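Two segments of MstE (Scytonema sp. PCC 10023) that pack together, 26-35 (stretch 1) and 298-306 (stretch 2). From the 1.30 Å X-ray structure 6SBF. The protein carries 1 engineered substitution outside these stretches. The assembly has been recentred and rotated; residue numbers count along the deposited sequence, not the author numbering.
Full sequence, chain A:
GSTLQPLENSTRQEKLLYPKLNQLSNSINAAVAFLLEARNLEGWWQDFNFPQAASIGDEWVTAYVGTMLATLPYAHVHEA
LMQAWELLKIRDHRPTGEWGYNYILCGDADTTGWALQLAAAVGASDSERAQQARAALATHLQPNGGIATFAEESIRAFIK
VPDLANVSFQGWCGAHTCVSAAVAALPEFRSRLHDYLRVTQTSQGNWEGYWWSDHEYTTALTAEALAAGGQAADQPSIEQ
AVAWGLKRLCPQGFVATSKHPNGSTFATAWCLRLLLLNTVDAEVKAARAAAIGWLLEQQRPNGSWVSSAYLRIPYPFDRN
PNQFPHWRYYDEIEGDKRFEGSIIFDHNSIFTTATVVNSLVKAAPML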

# COMPACT_ATOMS: atom_id res chain seq x y z
N ASN A 26 21.56 -2.29 -9.49
CA ASN A 26 21.34 -1.47 -10.72
C ASN A 26 19.85 -1.18 -10.90
O ASN A 26 19.46 -0.04 -11.26
CB ASN A 26 22.00 -2.12 -11.92
CG ASN A 26 23.53 -2.07 -11.85
OD1 ASN A 26 24.07 -1.36 -10.98
ND2 ASN A 26 24.19 -2.88 -12.66
N SER A 27 19.03 -2.20 -10.68
CA SER A 27 17.56 -2.10 -10.82
C SER A 27 17.00 -1.14 -9.81
O SER A 27 16.25 -0.19 -10.15
CB SER A 27 16.95 -3.48 -10.59
OG SER A 27 15.52 -3.40 -10.44
N ILE A 28 17.42 -1.29 -8.55
CA ILE A 28 16.97 -0.38 -7.47
C ILE A 28 17.37 1.06 -7.83
O ILE A 28 16.58 1.98 -7.65
CB ILE A 28 17.47 -0.88 -6.12
CG1 ILE A 28 16.76 -2.17 -5.71
CG2 ILE A 28 17.39 0.24 -5.07
CD1 ILE A 28 17.50 -2.98 -4.69
N ASN A 29 18.63 1.25 -8.21
CA ASN A 29 19.09 2.60 -8.50
C ASN A 29 18.36 3.26 -9.65
O ASN A 29 18.04 4.45 -9.59
CB ASN A 29 20.61 2.64 -8.72
CG ASN A 29 21.37 2.26 -7.45
OD1 ASN A 29 20.87 2.50 -6.35
ND2 ASN A 29 22.57 1.74 -7.62
N ALA A 30 18.06 2.48 -10.68
CA ALA A 30 17.32 3.02 -11.84
C ALA A 30 15.90 3.42 -11.39
O ALA A 30 15.38 4.46 -11.84
CB ALA A 30 17.28 2.03 -12.98
N ALA A 31 15.30 2.64 -10.51
CA ALA A 31 13.94 2.95 -10.01
C ALA A 31 13.96 4.18 -9.13
O ALA A 31 13.03 5.01 -9.20
CB ALA A 31 13.39 1.76 -9.33
N VAL A 32 14.98 4.26 -8.26
CA VAL A 32 15.07 5.45 -7.40
C VAL A 32 15.25 6.70 -8.29
O VAL A 32 14.61 7.75 -8.01
CB VAL A 32 16.22 5.29 -6.41
CG1 VAL A 32 16.59 6.60 -5.75
CG2 VAL A 32 15.90 4.20 -5.39
N ALA A 33 16.10 6.62 -9.31
CA ALA A 33 16.28 7.81 -10.19
C ALA A 33 14.93 8.16 -10.85
O ALA A 33 14.53 9.35 -10.95
CB ALA A 33 17.34 7.55 -11.24
N PHE A 34 14.21 7.16 -11.36
CA PHE A 34 12.88 7.41 -11.97
C PHE A 34 11.97 8.11 -10.98
O PHE A 34 11.33 9.12 -11.29
CB PHE A 34 12.25 6.09 -12.43
CG PHE A 34 10.79 6.19 -12.83
CD1 PHE A 34 10.43 6.61 -14.10
CD2 PHE A 34 9.80 5.96 -11.90
CE1 PHE A 34 9.10 6.77 -14.42
CE2 PHE A 34 8.46 6.11 -12.23
CZ PHE A 34 8.13 6.56 -13.48
N LEU A 35 11.93 7.60 -9.73
CA LEU A 35 11.00 8.16 -8.76
C LEU A 35 11.42 9.59 -8.41
O LEU A 35 10.52 10.44 -8.25
CB LEU A 35 10.93 7.27 -7.53
CG LEU A 35 10.22 5.95 -7.72
CD1 LEU A 35 10.45 5.02 -6.56
CD2 LEU A 35 8.73 6.14 -7.87
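Stretch 2 (298-306) QQRPNGSWV

How does stretch 2 lie on the helix of stretch 1? It has no regular helix or strand; a type I beta turn from Arg-300 to Gly-303, closed by Gly-303 N to Arg-300 O at 2.9 Å, brings Gly-303 against Ala-31, their CA atoms 4.4 Å apart. Gly-303 has phi/psi of 97/-11, and a CB there would clash with Ala-30 O.

What ties the two together? The extended side chain of Gln-299 does. Its OE1 accepts from Ser-27 OG at 2.8 Å, while NE2 donates to Ser-27 O at 3.0 Å and to Gly-303 O at 2.9 Å, so the amide is fully used. Ser-27 O also accepts from Ala-31 N within the helix, at 3.0 Å.

How are the turn's other polar groups satisfied? Asn-302 OD1 accepts from Ser-304 N at 3.0 Å and from Ser-304 OG at 2.7 Å; that hydroxyl in turn accepts from Arg-300 NE at 3.0 Å and Arg-300 NH2 at 2.9 Å. A water donates to Ala-30 O at 2.8 Å and, weakly, to Asn-302 O at 3.3 Å, bridging the stretches.

Where is the contact apolar? Ser-304 CB sits over one face of the Phe-34 ring, 3.6 Å from its centroid, and Ala-31 CB meets Trp-305 CZ3 at 3.7 Å.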

# COMPACT_ATOMS: atom_id res chain seq x y z
N GLN A 298 11.15 -7.65 -15.71
CA GLN A 298 9.98 -6.82 -16.07
C GLN A 298 10.29 -5.34 -16.05
O GLN A 298 9.49 -4.57 -16.53
CB GLN A 298 8.78 -7.13 -15.19
CG GLN A 298 8.28 -8.57 -15.34
CD GLN A 298 7.79 -8.87 -16.74
OE1 GLN A 298 7.00 -8.14 -17.27
NE2 GLN A 298 8.30 -9.91 -17.37
N GLN A 299 11.40 -4.92 -15.43
CA GLN A 299 11.65 -3.46 -15.30
C GLN A 299 11.75 -2.85 -16.70
O GLN A 299 12.39 -3.42 -17.58
CB GLN A 299 12.93 -3.26 -14.51
CG GLN A 299 13.11 -1.80 -14.06
CD GLN A 299 14.30 -1.65 -13.11
OE1 GLN A 299 15.15 -2.55 -13.04
NE2 GLN A 299 14.29 -0.56 -12.35
N ARG A 300 11.17 -1.66 -16.85
CA ARG A 300 11.26 -0.88 -18.09
C ARG A 300 12.59 -0.12 -18.16
O ARG A 300 13.28 0.12 -17.17
CB ARG A 300 10.06 0.08 -18.18
CG ARG A 300 8.76 -0.72 -18.23
CD ARG A 300 7.54 -0.02 -18.73
NE ARG A 300 7.19 0.91 -17.69
CZ ARG A 300 5.99 1.47 -17.56
NH1 ARG A 300 5.03 1.19 -18.45
NH2 ARG A 300 5.81 2.34 -16.59
N PRO A 301 13.00 0.31 -19.38
CA PRO A 301 14.29 0.97 -19.56
C PRO A 301 14.47 2.24 -18.73
O PRO A 301 15.59 2.55 -18.36
CB PRO A 301 14.30 1.35 -21.04
CG PRO A 301 13.51 0.23 -21.64
CD PRO A 301 12.38 -0.02 -20.67
N ASN A 302 13.39 2.95 -18.44
CA ASN A 302 13.39 4.20 -17.65
C ASN A 302 13.45 3.94 -16.14
O ASN A 302 13.45 4.93 -15.39
CB ASN A 302 12.26 5.15 -18.01
CG ASN A 302 10.89 4.72 -17.56
OD1 ASN A 302 10.76 3.64 -16.97
ND2 ASN A 302 9.92 5.59 -17.81
N GLY A 303 13.49 2.67 -15.72
CA GLY A 303 13.60 2.29 -14.31
C GLY A 303 12.27 1.97 -13.66
O GLY A 303 12.27 1.49 -12.53
N SER A 304 11.14 2.28 -14.30
CA SER A 304 9.80 2.03 -13.75
C SER A 304 9.37 0.58 -14.02
O SER A 304 9.99 -0.13 -14.82
CB SER A 304 8.81 2.97 -14.35
OG SER A 304 8.58 2.69 -15.73
N TRP A 305 8.32 0.19 -13.34
CA TRP A 305 7.59 -1.03 -13.70
C TRP A 305 6.20 -0.60 -14.23
O TRP A 305 5.69 0.44 -13.83
CB TRP A 305 7.43 -1.99 -12.52
CG TRP A 305 8.64 -2.79 -12.23
CD1 TRP A 305 8.93 -4.02 -12.68
CD2 TRP A 305 9.80 -2.36 -11.47
NE1 TRP A 305 10.18 -4.40 -12.34
CE2 TRP A 305 10.72 -3.42 -11.55
CE3 TRP A 305 10.14 -1.25 -10.71
CZ2 TRP A 305 11.98 -3.38 -10.91
CZ3 TRP A 305 11.36 -1.20 -10.05
CH2 TRP A 305 12.25 -2.26 -10.15
N VAL A 306 5.60 -1.44 -15.08
CA VAL A 306 4.22 -1.33 -15.62
C VAL A 306 3.25 -1.08 -14.46
O VAL A 306 3.21 -1.88 -13.54
CB VAL A 306 3.88 -2.55 -16.50
CG1 VAL A 306 2.45 -2.58 -16.94
CG2 VAL A 306 4.79 -2.63 -17.72
O HOH W 1 16.50 5.47 -14.25